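Local coordinates for peptidoglycan-recognition protein SA (Drosophila melanogaster, PDB 1S2J), which binds peptidoglycan of Gram-positive bacteria to activate the Toll pathway in innate immunity, and has L,D-carboxypeptidase activity, at residues H68-E73 with I138-D143; K144-A149 with L187-E192. One frame throughout, in Å; residues are numbered along the deposited sequence.

Contact 1 (H68-E73 with I138-D143)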
ATOM      1  N   HIS A  68       6.645  -0.076   3.639  1.00 18.85           N
ATOM      2  CA  HIS A  68       7.639  -0.390   2.631  1.00 19.40           C
ATOM      3  C   HIS A  68       7.709  -1.917   2.502  1.00 19.41           C
ATOM      4  O   HIS A  68       7.247  -2.641   3.381  1.00 19.75           O
ATOM      5  CB  HIS A  68       9.004   0.255   2.953  1.00 19.20           C
ATOM      6  CG  HIS A  68       9.677  -0.299   4.177  1.00 21.64           C
ATOM      7  ND1 HIS A  68       8.990  -1.007   5.144  1.00 21.12           N
ATOM      8  CD2 HIS A  68      10.969  -0.234   4.603  1.00 21.66           C
ATOM      9  CE1 HIS A  68       9.832  -1.372   6.097  1.00 22.61           C
ATOM     10  NE2 HIS A  68      11.036  -0.906   5.798  1.00 22.34           N
ATOM     11  N   THR A  69       8.278  -2.422   1.414  1.00 19.26           N
ATOM     12  CA  THR A  69       8.316  -3.868   1.219  1.00 18.70           C
ATOM     13  C   THR A  69       9.554  -4.574   1.817  1.00 19.91           C
ATOM     14  O   THR A  69       9.553  -5.801   1.940  1.00 20.20           O
ATOM     15  CB  THR A  69       8.181  -4.200  -0.252  1.00 18.26           C
ATOM     16  OG1 THR A  69       9.216  -3.527  -0.977  1.00 17.12           O
ATOM     17  CG2 THR A  69       6.852  -3.619  -0.829  1.00 17.95           C
ATOM     18  N   VAL A  70      10.578  -3.816   2.236  1.00 20.69           N
ATOM     19  CA  VAL A  70      11.859  -4.403   2.704  1.00 20.63           C
ATOM     20  C   VAL A  70      12.458  -5.276   1.576  1.00 21.41           C
ATOM     21  O   VAL A  70      13.090  -6.317   1.803  1.00 21.98           O
ATOM     22  CB  VAL A  70      11.729  -5.225   4.030  1.00 21.13           C
ATOM     23  CG1 VAL A  70      13.092  -5.316   4.756  1.00 19.80           C
ATOM     24  CG2 VAL A  70      10.638  -4.652   4.974  1.00 19.70           C
ATOM     25  N   THR A  71      12.229  -4.818   0.355  1.00 21.38           N
ATOM     26  CA  THR A  71      12.611  -5.492  -0.867  1.00 21.69           C
ATOM     27  C   THR A  71      13.570  -4.524  -1.589  1.00 22.22           C
ATOM     28  O   THR A  71      13.823  -3.430  -1.079  1.00 21.84           O
ATOM     29  CB  THR A  71      11.287  -5.768  -1.625  1.00 21.88           C
ATOM     30  OG1 THR A  71      11.222  -7.133  -2.044  1.00 24.33           O
ATOM     31  CG2 THR A  71      11.114  -4.952  -2.873  1.00 19.41           C
ATOM     32  N   GLY A  72      14.155  -4.932  -2.714  1.00 23.30           N
ATOM     33  CA  GLY A  72      14.847  -3.992  -3.590  1.00 24.66           C
ATOM     34  C   GLY A  72      13.845  -3.013  -4.211  1.00 26.30           C
ATOM     35  O   GLY A  72      12.626  -3.174  -4.051  1.00 25.74           O
ATOM     36  N   GLU A  73      14.342  -1.986  -4.892  1.00 27.44           N
ATOM     37  CA  GLU A  73      13.471  -1.094  -5.670  1.00 29.40           C
ATOM     38  C   GLU A  73      13.253  -1.613  -7.090  1.00 29.81           C
ATOM     39  O   GLU A  73      13.897  -2.566  -7.522  1.00 29.77           O
ATOM     40  CB  GLU A  73      14.026   0.334  -5.742  1.00 29.37           C
ATOM     41  CG  GLU A  73      14.668   0.845  -4.467  1.00 33.18           C
ATOM     42  CD  GLU A  73      14.937   2.339  -4.511  1.00 38.53           C
ATOM     43  OE1 GLU A  73      14.709   2.992  -3.479  1.00 41.76           O
ATOM     44  OE2 GLU A  73      15.370   2.873  -5.570  1.00 40.76           O
ATOM     45  N   ILE A 138       7.566   0.262  -2.800  1.00 19.67           N
ATOM     46  CA  ILE A 138       8.446  -0.860  -3.137  1.00 19.89           C
ATOM     47  C   ILE A 138       9.895  -0.456  -2.931  1.00 20.29           C
ATOM     48  O   ILE A 138      10.401   0.457  -3.611  1.00 20.93           O
ATOM     49  CB  ILE A 138       8.233  -1.360  -4.593  1.00 19.53           C
ATOM     50  CG1 ILE A 138       6.754  -1.706  -4.826  1.00 20.90           C
ATOM     51  CG2 ILE A 138       9.211  -2.545  -4.872  1.00 17.58           C
ATOM     52  CD1 ILE A 138       6.361  -2.070  -6.292  1.00 19.78           C
ATOM     53  N   GLY A 139      10.560  -1.137  -2.009  1.00 20.16           N
ATOM     54  CA  GLY A 139      11.917  -0.774  -1.616  1.00 20.74           C
ATOM     55  C   GLY A 139      12.070  -0.787  -0.103  1.00 21.39           C
ATOM     56  O   GLY A 139      11.214  -1.303   0.625  1.00 21.76           O
ATOM     57  N   ASN A 140      13.168  -0.214   0.371  1.00 22.97           N
ATOM     58  CA  ASN A 140      13.498  -0.151   1.788  1.00 24.12           C
ATOM     59  C   ASN A 140      13.827   1.289   2.181  1.00 24.85           C
ATOM     60  O   ASN A 140      14.855   1.830   1.764  1.00 25.60           O
ATOM     61  CB  ASN A 140      14.665  -1.096   2.066  1.00 24.40           C
ATOM     62  CG  ASN A 140      14.970  -1.227   3.527  1.00 26.81           C
ATOM     63  OD1 ASN A 140      15.002  -0.241   4.266  1.00 30.72           O
ATOM     64  ND2 ASN A 140      15.211  -2.448   3.962  1.00 30.43           N
ATOM     65  N   PHE A 141      12.964   1.922   2.984  1.00 25.17           N
ATOM     66  CA  PHE A 141      13.111   3.372   3.204  1.00 25.21           C
ATOM     67  C   PHE A 141      13.388   3.797   4.660  1.00 25.44           C
ATOM     68  O   PHE A 141      12.931   4.846   5.131  1.00 24.80           O
ATOM     69  CB  PHE A 141      11.959   4.136   2.534  1.00 23.90           C
ATOM     70  CG  PHE A 141      11.766   3.748   1.097  1.00 24.15           C
ATOM     71  CD1 PHE A 141      10.728   2.884   0.722  1.00 22.14           C
ATOM     72  CD2 PHE A 141      12.659   4.182   0.124  1.00 21.46           C
ATOM     73  CE1 PHE A 141      10.573   2.487  -0.602  1.00 23.61           C
ATOM     74  CE2 PHE A 141      12.522   3.788  -1.194  1.00 21.39           C
ATOM     75  CZ  PHE A 141      11.471   2.948  -1.572  1.00 23.06           C
ATOM     76  N   VAL A 142      14.170   2.961   5.343  1.00 25.82           N
ATOM     77  CA  VAL A 142      14.739   3.294   6.647  1.00 26.62           C
ATOM     78  C   VAL A 142      15.651   4.513   6.489  1.00 27.60           C
ATOM     79  O   VAL A 142      15.510   5.476   7.228  1.00 27.70           O
ATOM     80  CB  VAL A 142      15.552   2.102   7.250  1.00 26.58           C
ATOM     81  CG1 VAL A 142      16.371   2.530   8.495  1.00 26.31           C
ATOM     82  CG2 VAL A 142      14.644   0.911   7.573  1.00 26.89           C
ATOM     83  N   ASP A 143      16.564   4.471   5.513  1.00 28.68           N
ATOM     84  CA  ASP A 143      17.616   5.493   5.364  1.00 30.43           C
ATOM     85  C   ASP A 143      17.452   6.417   4.170  1.00 30.44           C
ATOM     86  O   ASP A 143      18.245   7.340   3.992  1.00 31.35           O
ATOM     87  CB  ASP A 143      19.013   4.843   5.319  1.00 30.86           C
ATOM     88  CG  ASP A 143      19.427   4.254   6.675  1.00 33.60           C
ATOM     89  OD1 ASP A 143      19.898   3.081   6.714  1.00 34.91           O
ATOM     90  OD2 ASP A 143      19.297   4.892   7.752  1.00 33.72           O
TER

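Contact 2 (K144-A149 with L187-E192)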
ATOM      1  N   LYS A 144      16.432   6.181   3.353  1.00 30.31           N
ATOM      2  CA  LYS A 144      16.204   6.990   2.161  1.00 29.78           C
ATOM      3  C   LYS A 144      14.712   7.128   1.880  1.00 29.04           C
ATOM      4  O   LYS A 144      13.891   6.418   2.452  1.00 28.82           O
ATOM      5  CB  LYS A 144      16.946   6.410   0.925  1.00 30.63           C
ATOM      6  CG  LYS A 144      16.811   4.886   0.710  1.00 32.70           C
ATOM      7  CD  LYS A 144      17.222   4.430  -0.698  1.00 35.24           C
ATOM      8  CE  LYS A 144      17.362   2.879  -0.783  1.00 39.11           C
ATOM      9  NZ  LYS A 144      16.080   2.090  -1.071  1.00 41.37           N
ATOM     10  N   LEU A 145      14.376   8.049   0.993  1.00 27.89           N
ATOM     11  CA  LEU A 145      13.013   8.252   0.551  1.00 27.62           C
ATOM     12  C   LEU A 145      12.761   7.471  -0.730  1.00 26.82           C
ATOM     13  O   LEU A 145      13.708   7.126  -1.422  1.00 26.42           O
ATOM     14  CB  LEU A 145      12.764   9.736   0.289  1.00 27.39           C
ATOM     15  CG  LEU A 145      11.864  10.546   1.231  1.00 28.85           C
ATOM     16  CD1 LEU A 145      11.547   9.853   2.559  1.00 25.70           C
ATOM     17  CD2 LEU A 145      12.425  11.959   1.440  1.00 28.85           C
ATOM     18  N   PRO A 146      11.489   7.183  -1.030  1.00 26.42           N
ATOM     19  CA  PRO A 146      11.100   6.725  -2.370  1.00 26.40           C
ATOM     20  C   PRO A 146      11.313   7.867  -3.367  1.00 26.19           C
ATOM     21  O   PRO A 146      11.513   9.005  -2.929  1.00 25.51           O
ATOM     22  CB  PRO A 146       9.591   6.425  -2.224  1.00 26.65           C
ATOM     23  CG  PRO A 146       9.336   6.346  -0.746  1.00 26.46           C
ATOM     24  CD  PRO A 146      10.333   7.275  -0.119  1.00 26.22           C
ATOM     25  N   SER A 147      11.295   7.584  -4.671  1.00 26.03           N
ATOM     26  CA  SER A 147      11.510   8.644  -5.674  1.00 25.49           C
ATOM     27  C   SER A 147      10.406   9.710  -5.607  1.00 25.92           C
ATOM     28  O   SER A 147       9.301   9.420  -5.146  1.00 26.68           O
ATOM     29  CB  SER A 147      11.542   8.043  -7.063  1.00 25.04           C
ATOM     30  OG  SER A 147      10.235   7.633  -7.421  1.00 23.94           O
ATOM     31  N   ASP A 148      10.688  10.934  -6.064  1.00 26.05           N
ATOM     32  CA  ASP A 148       9.651  11.975  -6.102  1.00 26.49           C
ATOM     33  C   ASP A 148       8.378  11.516  -6.813  1.00 25.59           C
ATOM     34  O   ASP A 148       7.286  11.818  -6.343  1.00 25.36           O
ATOM     35  CB  ASP A 148      10.171  13.276  -6.722  1.00 27.15           C
ATOM     36  CG  ASP A 148      11.058  14.052  -5.767  1.00 30.38           C
ATOM     37  OD1 ASP A 148      11.249  13.582  -4.620  1.00 32.99           O
ATOM     38  OD2 ASP A 148      11.612  15.132  -6.065  1.00 33.72           O
ATOM     39  N   ALA A 149       8.526  10.787  -7.925  1.00 24.48           N
ATOM     40  CA  ALA A 149       7.376  10.243  -8.658  1.00 24.03           C
ATOM     41  C   ALA A 149       6.511   9.307  -7.797  1.00 23.48           C
ATOM     42  O   ALA A 149       5.274   9.409  -7.821  1.00 23.80           O
ATOM     43  CB  ALA A 149       7.822   9.551  -9.955  1.00 23.53           C
ATOM     44  N   LEU A 187      12.088   4.651   8.999  1.00 24.41           N
ATOM     45  CA  LEU A 187      12.163   5.945   9.717  1.00 25.34           C
ATOM     46  C   LEU A 187      12.125   7.169   8.805  1.00 25.09           C
ATOM     47  O   LEU A 187      11.386   8.119   9.067  1.00 25.05           O
ATOM     48  CB  LEU A 187      13.437   6.001  10.566  1.00 26.27           C
ATOM     49  CG  LEU A 187      13.636   6.870  11.829  1.00 28.37           C
ATOM     50  CD1 LEU A 187      14.874   7.708  11.645  1.00 31.11           C
ATOM     51  CD2 LEU A 187      12.449   7.723  12.256  1.00 30.11           C
ATOM     52  N   THR A 188      12.938   7.139   7.752  1.00 24.49           N
ATOM     53  CA  THR A 188      13.010   8.224   6.807  1.00 24.35           C
ATOM     54  C   THR A 188      11.663   8.449   6.143  1.00 24.52           C
ATOM     55  O   THR A 188      11.179   9.593   6.066  1.00 23.36           O
ATOM     56  CB  THR A 188      14.104   7.955   5.765  1.00 24.81           C
ATOM     57  OG1 THR A 188      15.359   7.751   6.438  1.00 24.91           O
ATOM     58  CG2 THR A 188      14.355   9.202   4.910  1.00 22.95           C
ATOM     59  N   LEU A 189      11.033   7.358   5.701  1.00 24.49           N
ATOM     60  CA  LEU A 189       9.750   7.482   5.016  1.00 24.26           C
ATOM     61  C   LEU A 189       8.708   7.926   6.007  1.00 23.66           C
ATOM     62  O   LEU A 189       7.841   8.723   5.689  1.00 23.94           O
ATOM     63  CB  LEU A 189       9.333   6.183   4.328  1.00 23.73           C
ATOM     64  CG  LEU A 189       8.567   6.328   3.001  1.00 25.07           C
ATOM     65  CD1 LEU A 189       7.726   5.086   2.671  1.00 24.12           C
ATOM     66  CD2 LEU A 189       7.736   7.618   2.857  1.00 20.86           C
ATOM     67  N   TYR A 190       8.816   7.410   7.220  1.00 24.17           N
ATOM     68  CA  TYR A 190       7.909   7.762   8.304  1.00 24.54           C
ATOM     69  C   TYR A 190       7.992   9.252   8.618  1.00 24.64           C
ATOM     70  O   TYR A 190       6.947   9.886   8.878  1.00 23.79           O
ATOM     71  CB  TYR A 190       8.202   6.922   9.558  1.00 24.74           C
ATOM     72  CG  TYR A 190       7.287   7.223  10.738  1.00 26.18           C
ATOM     73  CD1 TYR A 190       7.761   7.161  12.054  1.00 27.15           C
ATOM     74  CD2 TYR A 190       5.955   7.587  10.536  1.00 26.07           C
ATOM     75  CE1 TYR A 190       6.912   7.445  13.126  1.00 27.62           C
ATOM     76  CE2 TYR A 190       5.122   7.882  11.579  1.00 25.28           C
ATOM     77  CZ  TYR A 190       5.587   7.805  12.871  1.00 27.31           C
ATOM     78  OH  TYR A 190       4.718   8.109  13.899  1.00 26.09           O
ATOM     79  N   ASN A 191       9.216   9.802   8.574  1.00 24.49           N
ATOM     80  CA  ASN A 191       9.446  11.224   8.864  1.00 25.28           C
ATOM     81  C   ASN A 191       8.826  12.066   7.774  1.00 25.15           C
ATOM     82  O   ASN A 191       8.380  13.184   8.020  1.00 25.49           O
ATOM     83  CB  ASN A 191      10.939  11.574   8.928  1.00 25.61           C
ATOM     84  CG  ASN A 191      11.590  11.132  10.205  1.00 26.56           C
ATOM     85  OD1 ASN A 191      10.924  10.869  11.191  1.00 29.70           O
ATOM     86  ND2 ASN A 191      12.909  11.023  10.184  1.00 29.81           N
ATOM     87  N   GLU A 192       8.840  11.534   6.559  1.00 24.71           N
ATOM     88  CA  GLU A 192       8.178  12.191   5.449  1.00 25.01           C
ATOM     89  C   GLU A 192       6.665  12.273   5.655  1.00 24.49           C
ATOM     90  O   GLU A 192       6.107  13.352   5.615  1.00 24.03           O
ATOM     91  CB  GLU A 192       8.525  11.522   4.100  1.00 24.96           C
ATOM     92  CG  GLU A 192       7.779  12.085   2.885  1.00 26.17           C
ATOM     93  CD  GLU A 192       7.932  13.596   2.672  1.00 27.66           C
ATOM     94  OE1 GLU A 192       8.958  14.178   3.078  1.00 28.12           O
ATOM     95  OE2 GLU A 192       7.018  14.223   2.084  1.00 29.56           O
TER

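Contact 1 (H68-E73 with I138-D143)
His68 presents the edge of its imidazole to the backbone of Phe141: CD2 lies 3.4 Å from Phe141 N, which sits in the plane of the ring. One face of the same ring carries Val70 CG2, displaced toward the rim. With chi1 at 67°, CG stands between the backbone N and the carbonyl carbon, which brings the imidazole alongside the 139-142 backbone; ND1 is hydrogen-bonded to Ser184 OG. At the root of the imidazole, His68 CB meets Phe141 CD1 at 3.9 Å. At the opposite corner of the phenyl ring, the extended chain of Glu73 crosses obliquely. There OE1 comes within 3.3 Å of Phe141 CE2, the carboxylate and ring planes being 43° apart, while Lys144 supplies the salt bridge for that oxygen.

Thr69 anchors the start of the facing loop. Its OG1 accepts a nearly straight bond from Gly139 N (2.9 Å, 172° at the hydrogen). Gly139 O in turn receives two weak bonds, from Thr69 N and, at 3.1 Å, from Val70 N. An alanine in place of Thr69 would probably leave Gly139 N without its acceptor and the start of the loop relying on the weak bonds to Gly139 O. Gly139 also packs closely by its CA, 3.3 Å from Thr71 O in a CH...O contact, and any CB there would run into Phe141. Next to it the methyls Thr71 CG2 and Ile138 CG2 lie side by side, 3.7 Å apart.

The two loops leave the ends of neighbouring parallel strands, 61-68 and 132-137, of the mixed sheet of the amidase 2 fold. His68 there is about 5 Å, side chain to side chain, from Thr182, an inferred contact of the peptidoglycan groove.

Contact 2 (K144-A149 with L187-E192)
Leu145 reaches the helical segment 187-192 through one methyl. CD1 lies 3.5 Å from Thr188 O and 3.7 Å from Thr188 CG2, where the two side chains cross at a slant, and 3.8 Å from Glu192 CB, one turn further on. Pro146 makes the second apolar patch, its CD 3.7 Å from Leu189 CG, the two side chains crossing at about a right angle. Both of these residues also touch Phe141 and Phe137, so the patch continues toward strand 132-137. In the amidase 2 fold this places helix 187-193 against the link that carries the chain from that strand into helix 148-163, where Ser147 is the N-cap residue and its OG caps Ala150 N.

The polar atoms of the contact find their partners outside it or within the helix. Thr188 is turned with OG1 anti to its carbonyl carbon (chi1 -57°), which sets the hydroxyl 3.6 Å from Lys144 N; its probable hydrogen-bond partner is Val142 O, although that pair is doubtfully short. Thr188 O accepts the helical bond from Glu192 N (3.1 Å) while Leu145 CD1 covers it. Glu192 OE2 is hydrogen-bonded to Trp196 NE1.

Read from the N terminus, strand 61-68 runs into the first segment of contact 1, and the chain then passes through helix 76-94 and three strands before 138-143 closes that 64-residue loop. Contact 2 opens one residue later, at Lys144, and closes a second loop of 37 residues when helix 187-193 begins. The two loops are therefore in series, neither nested nor crossed, with centres 10 Å apart. Their junction is itself bonded: the salt bridge of Glu73 and Lys144 spans it, and Phe141 and Val142 share backbone bonds with Leu189 and Thr188. Residues 138-144 thus join the loop after strand 61-68 to helix 187-193.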